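Local coordinates for serine-rich secreted cell wall anchored (LPXTG-motif ) protein (Lactobacillus reuteri ATCC 53608, PDB 5NXK), which is a cell-wall-anchored serine-rich adhesin whose beta-solenoid probably mediates attachment of the bacterium in the host gut, at residues A[115-126]-A[163-172]; A[213-224]-A[242-251]. One frame throughout, in Å; residues are numbered along the deposited sequence.

Overall arrangement
From the N terminus the chain winds through parallel coils of a beta-solenoid, and each contact joins one coil to the next. Interaction 1 comes first: 115-126 meets 163-172 after an excursion of 36 residues, closing a long loop at the bend between the sheet holding 113-115 and 163-164 and the sheet holding 122-127 and 168-171. Interaction 2 follows farther along the chain, where 213-224 and 242-251, with 17 residues between them, pair round the bend from strands 210-214 and 240-244 to strands 221-226 and 248-252. The two loops lie in series, neither enclosing nor crossing the other; the centres of interactions 1 and 2 are about 19 Å apart.

Interaction 1. Residues A[115-126]-A[163-172]; sequences SKTGAGVKTLNL and LYVSNAINIA
N125 and N170 lie side by side on neighbouring coils of a parallel beta-solenoid, their amide planes nearly coplanar, 20° apart, and joined by one bond. N170 ND2 gives this nearly straight bond of 2.9 Å to N125 OD1, with the acceptor in the N170 amide plane; N170 OD1 is hydrogen-bonded in turn to T204 OG1. T123 and A168 share this face, T123 CG2 lying 3.5 Å from N170 ND2. On the face of L124 and L126, L124 crosses V165 and L163 at about a right angle: its CB rests on V165 CG2, and its CD2 meets L163 CD2 at 4.1 Å. L126 CD1 reaches I169 CG2. Strands 122-126 and 168-171 run parallel, 16° apart, with bonds from L124 N to A168 O, N170 N to L124 O, L126 N to N170 O and A172 N to L126 O.

At the strand start, the N167 side chain takes the place of a backbone acceptor for K122 N. Its CG stands beside its own N (chi1 -56°), which turns OD1 onto K122 N at 2.7 Å, while N167 N and A168 N both give to K122 O. K122 sends its amine away to D98. In the loop that leads into strand 122-127, T117 crosses Y164 at about a right angle and puts CG2 3.4 Å from Y164 CE2, oblique to the ring; Y164 also stacks with W114. A water joins T117 OG1 to Y164 OH. S115 OG, placed between its backbone N and carbonyl carbon, gives a bond to Y164 O, tilted out of the carbonyl plane, and takes a weak one from S166 N at 2.9 Å.

Interaction 2. Residues A[213-224]-A[242-251]; sequences MENIGNTEYNIK and KMSAKVDNVR
M213 lies alongside M243, both side chains pointing the same way, and its CE touches M243 SD at 3.4 Å. The backbones pair in parallel here, M213 N to K242 O and S244 N to M213 O. E214 runs beside K242, its OE2 meeting the aliphatic CD. S244 O accepts from N215 N and N222 ND2, which come from opposite faces of its carbonyl plane, away from the lone pairs, while S244 OG takes a weak bond from I216 N and packs 3.3 Å from I216 CB. Through the loop, K246 stretches out along the carbonyls of I216, G217 and N218; its own N donates almost straight to T219 O at 2.7 Å. E220 O accepts from both V247 N and D248 N, and its carboxylate is paired with K159.

Y221 is sandwiched: R251 CD sits over the centre of one ring face, 3.8 Å from the centroid, and E220 CB lies over the opposite face, offset toward the rim. The R251 guanidinium, turned 20° from the ring, has Y221 OH over its centre and is held by D248 OD2, 2.7 Å from R251 NH1, and by D156. At the corner, N222 and N249 lie side by side with amides 5° apart, and N249 ND2 donates straight to N222 OD1 at 2.9 Å; N222 ND2 also reaches D187. Beyond it, I223 CD1 meets M243 SD, and K224 NZ shares a water with R251 NH2. N249 OD1 is bonded by N282 ND2, continuing the row: an asparagine stack of parallel beta-helices, consistent with the adhesin's pectate lyase-like family assignment.

Interaction 1. Residues A[115-126]-A[163-172]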
loop_
_atom_site.group_PDB
_atom_site.type_symbol
_atom_site.label_atom_id
_atom_site.label_comp_id
_atom_site.label_asym_id
_atom_site.label_seq_id
_atom_site.Cartn_x
_atom_site.Cartn_y
_atom_site.Cartn_z
ATOM N N SER A 115 -2.002 -2.966 -7.581
ATOM C CA SER A 115 -1.829 -2.089 -8.737
ATOM C C SER A 115 -1.159 -2.798 -9.891
ATOM O O SER A 115 -0.459 -3.799 -9.699
ATOM C CB SER A 115 -1.005 -0.856 -8.338
ATOM O OG SER A 115 0.342 -1.226 -8.084
ATOM N N LYS A 116 -1.388 -2.283 -11.095
ATOM C CA LYS A 116 -0.613 -2.667 -12.265
ATOM C C LYS A 116 0.805 -2.126 -12.108
ATOM O O LYS A 116 0.991 -0.981 -11.698
ATOM C CB LYS A 116 -1.235 -2.102 -13.546
ATOM C CG LYS A 116 -2.330 -2.948 -14.185
ATOM C CD LYS A 116 -2.989 -2.155 -15.321
ATOM C CE LYS A 116 -4.100 -2.936 -16.009
ATOM N NZ LYS A 116 -3.828 -4.390 -16.076
ATOM N N THR A 117 1.803 -2.946 -12.417
ATOM C CA THR A 117 3.181 -2.555 -12.198
ATOM C C THR A 117 3.892 -2.202 -13.513
ATOM O O THR A 117 5.072 -1.849 -13.509
ATOM C CB THR A 117 3.935 -3.672 -11.477
ATOM O OG1 THR A 117 3.818 -4.887 -12.237
ATOM C CG2 THR A 117 3.325 -3.888 -10.095
ATOM N N GLY A 118 3.179 -2.297 -14.641
ATOM C CA GLY A 118 3.805 -2.035 -15.931
ATOM C C GLY A 118 3.141 -0.897 -16.693
ATOM O O GLY A 118 3.123 -0.879 -17.921
ATOM N N ALA A 119 2.633 0.083 -15.956
ATOM C CA ALA A 119 1.897 1.187 -16.555
ATOM C C ALA A 119 2.230 2.521 -15.893
ATOM O O ALA A 119 3.383 2.782 -15.524
ATOM C CB ALA A 119 0.393 0.915 -16.479
ATOM N N GLY A 120 1.212 3.363 -15.732
ATOM C CA GLY A 120 1.421 4.693 -15.186
ATOM C C GLY A 120 1.728 4.701 -13.698
ATOM O O GLY A 120 1.639 3.662 -13.018
ATOM N N VAL A 121 2.041 5.888 -13.180
ATOM C CA VAL A 121 2.480 6.027 -11.786
ATOM C C VAL A 121 1.366 5.681 -10.818
ATOM O O VAL A 121 0.279 6.261 -10.878
ATOM C CB VAL A 121 2.989 7.459 -11.497
ATOM C CG1 VAL A 121 3.355 7.625 -10.021
ATOM C CG2 VAL A 121 4.182 7.784 -12.394
ATOM N N LYS A 122 1.654 4.726 -9.927
ATOM C CA LYS A 122 0.710 4.283 -8.901
ATOM C C LYS A 122 1.170 4.707 -7.509
ATOM O O LYS A 122 2.239 4.289 -7.037
ATOM C CB LYS A 122 0.534 2.764 -8.942
ATOM C CG LYS A 122 0.298 2.212 -10.337
ATOM C CD LYS A 122 -0.950 2.832 -10.959
ATOM C CE LYS A 122 -1.398 2.048 -12.210
ATOM N NZ LYS A 122 -2.461 2.792 -12.951
ATOM N N THR A 123 0.335 5.511 -6.861
ATOM C CA THR A 123 0.657 6.111 -5.581
ATOM C C THR A 123 -0.418 5.838 -4.527
ATOM O O THR A 123 -1.610 6.034 -4.775
ATOM C CB THR A 123 0.833 7.648 -5.730
ATOM O OG1 THR A 123 1.816 7.924 -6.740
ATOM C CG2 THR A 123 1.274 8.273 -4.416
ATOM N N LEU A 124 0.019 5.416 -3.343
ATOM C CA LEU A 124 -0.853 5.305 -2.181
ATOM C C LEU A 124 -0.387 6.264 -1.101
ATOM O O LEU A 124 0.728 6.146 -0.584
ATOM C CB LEU A 124 -0.868 3.875 -1.638
ATOM C CG LEU A 124 -1.623 3.651 -0.319
ATOM C CD1 LEU A 124 -3.127 3.904 -0.516
ATOM C CD2 LEU A 124 -1.387 2.238 0.199
ATOM N N ASN A 125 -1.243 7.215 -0.749
ATOM C CA ASN A 125 -0.924 8.129 0.339
ATOM C C ASN A 125 -1.669 7.687 1.594
ATOM O O ASN A 125 -2.851 7.339 1.535
ATOM C CB ASN A 125 -1.285 9.571 -0.030
ATOM C CG ASN A 125 -0.505 10.071 -1.222
ATOM O OD1 ASN A 125 0.721 10.007 -1.240
ATOM N ND2 ASN A 125 -1.211 10.560 -2.235
ATOM N N LEU A 126 -0.965 7.672 2.723
ATOM C CA LEU A 126 -1.537 7.242 3.981
ATOM C C LEU A 126 -1.478 8.423 4.936
ATOM O O LEU A 126 -0.394 8.901 5.281
ATOM C CB LEU A 126 -0.792 6.021 4.545
ATOM C CG LEU A 126 -0.783 4.797 3.625
ATOM C CD1 LEU A 126 0.036 3.665 4.237
ATOM C CD2 LEU A 126 -2.220 4.338 3.316
ATOM N N LEU A 163 0.378 -5.013 0.609
ATOM C CA LEU A 163 0.241 -3.838 -0.253
ATOM C C LEU A 163 1.124 -4.019 -1.483
ATOM O O LEU A 163 2.342 -4.176 -1.362
ATOM C CB LEU A 163 0.636 -2.557 0.495
ATOM C CG LEU A 163 -0.213 -2.118 1.690
ATOM C CD1 LEU A 163 0.453 -0.966 2.440
ATOM C CD2 LEU A 163 -1.630 -1.710 1.265
ATOM N N TYR A 164 0.516 -3.990 -2.666
ATOM C CA TYR A 164 1.272 -4.165 -3.904
ATOM C C TYR A 164 1.049 -2.917 -4.745
ATOM O O TYR A 164 0.210 -2.887 -5.649
ATOM C CB TYR A 164 0.820 -5.432 -4.630
ATOM C CG TYR A 164 1.690 -5.908 -5.763
ATOM C CD1 TYR A 164 2.952 -6.446 -5.513
ATOM C CD2 TYR A 164 1.237 -5.864 -7.088
ATOM C CE1 TYR A 164 3.745 -6.909 -6.539
ATOM C CE2 TYR A 164 2.029 -6.339 -8.134
ATOM C CZ TYR A 164 3.279 -6.859 -7.847
ATOM O OH TYR A 164 4.091 -7.335 -8.850
ATOM N N VAL A 165 1.822 -1.885 -4.422
ATOM C CA VAL A 165 1.646 -0.558 -4.984
ATOM C C VAL A 165 2.906 -0.246 -5.764
ATOM O O VAL A 165 3.999 -0.201 -5.197
ATOM C CB VAL A 165 1.424 0.502 -3.889
ATOM C CG1 VAL A 165 1.329 1.905 -4.507
ATOM C CG2 VAL A 165 0.186 0.167 -3.057
ATOM N N SER A 166 2.763 -0.029 -7.064
ATOM C CA SER A 166 3.938 -0.056 -7.919
ATOM C C SER A 166 4.994 0.997 -7.571
ATOM O O SER A 166 6.187 0.679 -7.484
ATOM C CB SER A 166 3.511 0.104 -9.380
ATOM O OG SER A 166 4.620 -0.109 -10.232
ATOM N N ASN A 167 4.578 2.248 -7.387
ATOM C CA ASN A 167 5.566 3.337 -7.397
ATOM C C ASN A 167 5.790 4.105 -6.113
ATOM O O ASN A 167 6.920 4.521 -5.837
ATOM C CB ASN A 167 5.207 4.342 -8.485
ATOM C CG ASN A 167 5.088 3.686 -9.830
ATOM O OD1 ASN A 167 3.983 3.516 -10.338
ATOM N ND2 ASN A 167 6.219 3.265 -10.397
ATOM N N ALA A 168 4.732 4.378 -5.360
ATOM C CA ALA A 168 4.955 5.158 -4.144
ATOM C C ALA A 168 3.972 4.871 -3.031
ATOM O O ALA A 168 2.774 4.772 -3.262
ATOM C CB ALA A 168 4.939 6.643 -4.473
ATOM N N ILE A 169 4.487 4.708 -1.821
ATOM C CA ILE A 169 3.630 4.742 -0.637
ATOM C C ILE A 169 4.164 5.862 0.252
ATOM O O ILE A 169 5.318 5.829 0.692
ATOM C CB ILE A 169 3.617 3.400 0.107
ATOM C CG1 ILE A 169 3.055 2.294 -0.791
ATOM C CG2 ILE A 169 2.782 3.482 1.375
ATOM C CD1 ILE A 169 3.155 0.936 -0.152
ATOM N N ASN A 170 3.337 6.872 0.483
ATOM C CA ASN A 170 3.781 8.039 1.233
ATOM C C ASN A 170 3.022 8.118 2.545
ATOM O O ASN A 170 1.807 8.234 2.543
ATOM C CB ASN A 170 3.541 9.328 0.437
ATOM C CG ASN A 170 4.237 9.331 -0.910
ATOM O OD1 ASN A 170 5.439 9.081 -1.004
ATOM N ND2 ASN A 170 3.471 9.607 -1.972
ATOM N N ILE A 171 3.733 8.105 3.659
ATOM C CA ILE A 171 3.121 8.359 4.955
ATOM C C ILE A 171 3.197 9.859 5.162
ATOM O O ILE A 171 4.279 10.437 5.234
ATOM C CB ILE A 171 3.814 7.603 6.116
ATOM C CG1 ILE A 171 3.487 6.104 6.085
ATOM C CG2 ILE A 171 3.328 8.120 7.461
ATOM C CD1 ILE A 171 3.984 5.344 4.882
ATOM N N ALA A 172 2.040 10.505 5.222
ATOM C CA ALA A 172 2.008 11.961 5.221
ATOM C C ALA A 172 2.648 12.537 6.463
ATOM O O ALA A 172 2.710 11.871 7.495
ATOM C CB ALA A 172 0.574 12.451 5.111
HETATM O O HOH W 1 4.999 1.291 -12.635
HETATM O O HOH W 2 2.832 -7.368 -11.401
HETATM O O HOH W 3 5.264 4.285 -13.484
#

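Interaction 2. Residues A[213-224]-A[242-251]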
loop_
_atom_site.group_PDB
_atom_site.type_symbol
_atom_site.label_atom_id
_atom_site.label_comp_id
_atom_site.label_asym_id
_atom_site.label_seq_id
_atom_site.Cartn_x
_atom_site.Cartn_y
_atom_site.Cartn_z
ATOM N N MET A 213 5.356 -0.969 11.884
ATOM C CA MET A 213 5.100 -2.261 11.259
ATOM C C MET A 213 5.865 -3.334 12.023
ATOM O O MET A 213 6.897 -3.840 11.576
ATOM C CB MET A 213 5.456 -2.248 9.762
ATOM C CG MET A 213 4.939 -1.022 9.025
ATOM S SD MET A 213 4.793 -1.225 7.216
ATOM C CE MET A 213 6.521 -1.295 6.812
ATOM N N GLU A 214 5.340 -3.658 13.200
ATOM C CA GLU A 214 5.994 -4.589 14.107
ATOM C C GLU A 214 5.406 -5.972 13.880
ATOM O O GLU A 214 4.492 -6.389 14.579
ATOM C CB GLU A 214 5.800 -4.127 15.549
ATOM C CG GLU A 214 6.608 -2.870 15.853
ATOM C CD GLU A 214 6.401 -2.357 17.267
ATOM O OE1 GLU A 214 5.231 -2.192 17.686
ATOM O OE2 GLU A 214 7.410 -2.093 17.947
ATOM N N ASN A 215 5.963 -6.689 12.910
ATOM C CA ASN A 215 5.337 -7.894 12.392
ATOM C C ASN A 215 6.282 -9.080 12.385
ATOM O O ASN A 215 6.162 -9.991 11.561
ATOM C CB ASN A 215 4.809 -7.607 10.989
ATOM C CG ASN A 215 3.678 -6.590 11.003
ATOM O OD1 ASN A 215 2.754 -6.705 11.811
ATOM N ND2 ASN A 215 3.742 -5.593 10.112
ATOM N N ILE A 216 7.200 -9.070 13.345
ATOM C CA ILE A 216 8.239 -10.080 13.451
ATOM C C ILE A 216 7.648 -11.487 13.670
ATOM O O ILE A 216 8.290 -12.490 13.363
ATOM C CB ILE A 216 9.231 -9.704 14.589
ATOM C CG1 ILE A 216 10.524 -10.510 14.486
ATOM C CG2 ILE A 216 8.582 -9.836 15.962
ATOM C CD1 ILE A 216 11.698 -9.813 15.122
ATOM N N GLY A 217 6.430 -11.563 14.191
ATOM C CA GLY A 217 5.754 -12.845 14.347
ATOM C C GLY A 217 5.262 -13.451 13.032
ATOM O O GLY A 217 4.899 -14.627 12.974
ATOM N N ASN A 218 5.280 -12.666 11.959
ATOM C CA ASN A 218 4.584 -13.066 10.739
ATOM C C ASN A 218 5.307 -12.733 9.437
ATOM O O ASN A 218 5.454 -13.572 8.557
ATOM C CB ASN A 218 3.204 -12.410 10.705
ATOM C CG ASN A 218 2.491 -12.606 9.372
ATOM O OD1 ASN A 218 1.733 -13.565 9.200
ATOM N ND2 ASN A 218 2.741 -11.702 8.418
ATOM N N THR A 219 5.732 -11.485 9.317
ATOM C CA THR A 219 6.206 -10.944 8.049
ATOM C C THR A 219 7.659 -11.316 7.762
ATOM O O THR A 219 8.494 -11.293 8.659
ATOM C CB THR A 219 6.033 -9.427 8.065
ATOM O OG1 THR A 219 4.633 -9.123 8.124
ATOM C CG2 THR A 219 6.634 -8.781 6.839
ATOM N N GLU A 220 7.960 -11.674 6.516
ATOM C CA GLU A 220 9.352 -11.929 6.136
ATOM C C GLU A 220 10.102 -10.636 5.810
ATOM O O GLU A 220 11.201 -10.430 6.303
ATOM C CB GLU A 220 9.417 -12.894 4.953
ATOM C CG GLU A 220 8.840 -14.263 5.274
ATOM C CD GLU A 220 9.048 -15.265 4.157
ATOM O OE1 GLU A 220 9.945 -16.122 4.291
ATOM O OE2 GLU A 220 8.323 -15.192 3.144
ATOM N N TYR A 221 9.513 -9.770 4.984
ATOM C CA TYR A 221 10.113 -8.459 4.694
ATOM C C TYR A 221 9.089 -7.364 4.949
ATOM O O TYR A 221 7.965 -7.461 4.471
ATOM C CB TYR A 221 10.573 -8.322 3.241
ATOM C CG TYR A 221 11.061 -9.560 2.553
ATOM C CD1 TYR A 221 12.043 -10.357 3.113
ATOM C CD2 TYR A 221 10.542 -9.922 1.315
ATOM C CE1 TYR A 221 12.492 -11.491 2.465
ATOM C CE2 TYR A 221 10.981 -11.050 0.662
ATOM C CZ TYR A 221 11.953 -11.836 1.239
ATOM O OH TYR A 221 12.396 -12.964 0.583
ATOM N N ASN A 222 9.458 -6.317 5.685
ATOM C CA ASN A 222 8.528 -5.201 5.862
ATOM C C ASN A 222 8.317 -4.449 4.539
ATOM O O ASN A 222 7.191 -4.178 4.130
ATOM C CB ASN A 222 9.027 -4.228 6.930
ATOM C CG ASN A 222 9.109 -4.864 8.310
ATOM O OD1 ASN A 222 10.186 -4.961 8.880
ATOM N ND2 ASN A 222 7.967 -5.303 8.844
ATOM N N ILE A 223 9.418 -4.094 3.893
ATOM C CA ILE A 223 9.368 -3.324 2.659
ATOM C C ILE A 223 10.236 -3.990 1.600
ATOM O O ILE A 223 11.420 -4.228 1.806
ATOM C CB ILE A 223 9.839 -1.870 2.861
ATOM C CG1 ILE A 223 8.998 -1.161 3.929
ATOM C CG2 ILE A 223 9.775 -1.091 1.542
ATOM C CD1 ILE A 223 9.519 0.257 4.258
ATOM N N LYS A 224 9.627 -4.327 0.476
ATOM C CA LYS A 224 10.379 -4.875 -0.626
ATOM C C LYS A 224 10.283 -3.909 -1.795
ATOM O O LYS A 224 9.188 -3.587 -2.264
ATOM C CB LYS A 224 9.878 -6.273 -1.017
ATOM C CG LYS A 224 10.819 -6.936 -1.999
ATOM C CD LYS A 224 10.380 -8.309 -2.481
ATOM C CE LYS A 224 11.494 -8.897 -3.345
ATOM N NZ LYS A 224 11.830 -10.283 -2.975
ATOM N N LYS A 242 9.212 2.333 13.434
ATOM C CA LYS A 242 9.469 1.111 14.184
ATOM C C LYS A 242 9.028 -0.059 13.342
ATOM O O LYS A 242 7.844 -0.168 13.028
ATOM C CB LYS A 242 8.695 1.062 15.509
ATOM C CG LYS A 242 9.012 2.098 16.555
ATOM C CD LYS A 242 8.022 1.908 17.710
ATOM C CE LYS A 242 8.566 2.381 19.041
ATOM N NZ LYS A 242 8.506 3.858 19.163
ATOM N N MET A 243 9.960 -0.918 12.951
ATOM C CA MET A 243 9.596 -2.077 12.149
ATOM C C MET A 243 10.313 -3.344 12.601
ATOM O O MET A 243 11.476 -3.309 13.024
ATOM C CB MET A 243 9.882 -1.827 10.650
ATOM C CG MET A 243 9.316 -0.519 10.104
ATOM S SD MET A 243 9.437 -0.362 8.305
ATOM C CE MET A 243 11.179 -0.451 8.021
ATOM N N SER A 244 9.628 -4.473 12.456
ATOM C CA SER A 244 10.261 -5.759 12.696
ATOM C C SER A 244 9.692 -6.803 11.737
ATOM O O SER A 244 8.526 -6.741 11.370
ATOM C CB SER A 244 10.069 -6.202 14.145
ATOM O OG SER A 244 8.692 -6.405 14.426
ATOM N N ALA A 245 10.537 -7.746 11.330
ATOM C CA ALA A 245 10.165 -8.795 10.385
ATOM C C ALA A 245 11.085 -9.980 10.618
ATOM O O ALA A 245 12.101 -9.831 11.286
ATOM C CB ALA A 245 10.269 -8.303 8.949
ATOM N N LYS A 246 10.746 -11.152 10.083
ATOM C CA LYS A 246 11.598 -12.322 10.304
ATOM C C LYS A 246 12.932 -12.190 9.576
ATOM O O LYS A 246 13.979 -12.507 10.139
ATOM C CB LYS A 246 10.893 -13.613 9.867
ATOM C CG LYS A 246 9.606 -13.923 10.618
ATOM C CD LYS A 246 8.939 -15.170 10.033
ATOM C CE LYS A 246 7.638 -15.497 10.733
ATOM N NZ LYS A 246 6.905 -16.602 10.046
ATOM N N VAL A 247 12.900 -11.733 8.324
ATOM C CA VAL A 247 14.107 -11.774 7.497
ATOM C C VAL A 247 14.768 -10.407 7.318
ATOM O O VAL A 247 15.838 -10.175 7.865
ATOM C CB VAL A 247 13.814 -12.369 6.112
ATOM C CG1 VAL A 247 15.119 -12.609 5.372
ATOM C CG2 VAL A 247 13.045 -13.695 6.255
ATOM N N ASP A 248 14.140 -9.505 6.566
ATOM C CA ASP A 248 14.717 -8.171 6.326
ATOM C C ASP A 248 13.684 -7.087 6.611
ATOM O O ASP A 248 12.496 -7.317 6.448
ATOM C CB ASP A 248 15.212 -7.999 4.876
ATOM C CG ASP A 248 16.105 -9.144 4.393
ATOM O OD1 ASP A 248 17.038 -9.562 5.112
ATOM O OD2 ASP A 248 15.896 -9.588 3.244
ATOM N N ASN A 249 14.117 -5.900 7.028
ATOM C CA ASN A 249 13.150 -4.797 7.143
ATOM C C ASN A 249 12.938 -4.116 5.792
ATOM O O ASN A 249 11.799 -3.873 5.390
ATOM C CB ASN A 249 13.591 -3.774 8.181
ATOM C CG ASN A 249 13.818 -4.390 9.536
ATOM O OD1 ASN A 249 14.935 -4.369 10.058
ATOM N ND2 ASN A 249 12.767 -4.961 10.109
ATOM N N VAL A 250 14.033 -3.820 5.089
ATOM C CA VAL A 250 13.942 -3.303 3.719
ATOM C C VAL A 250 14.794 -4.165 2.811
ATOM O O VAL A 250 15.976 -4.407 3.082
ATOM C CB VAL A 250 14.398 -1.831 3.581
ATOM C CG1 VAL A 250 14.218 -1.354 2.120
ATOM C CG2 VAL A 250 13.626 -0.938 4.544
ATOM N N ARG A 251 14.186 -4.637 1.731
ATOM C CA ARG A 251 14.889 -5.504 0.805
ATOM C C ARG A 251 14.966 -4.900 -0.590
ATOM O O ARG A 251 13.947 -4.599 -1.192
ATOM C CB ARG A 251 14.194 -6.850 0.744
ATOM C CG ARG A 251 14.754 -7.846 -0.251
ATOM C CD ARG A 251 14.667 -9.175 0.471
ATOM N NE ARG A 251 14.910 -10.333 -0.353
ATOM C CZ ARG A 251 15.457 -11.454 0.097
ATOM N NH1 ARG A 251 15.854 -11.556 1.367
ATOM N NH2 ARG A 251 15.626 -12.471 -0.734
HETATM O O HOH W 4 14.515 -11.582 -3.279
#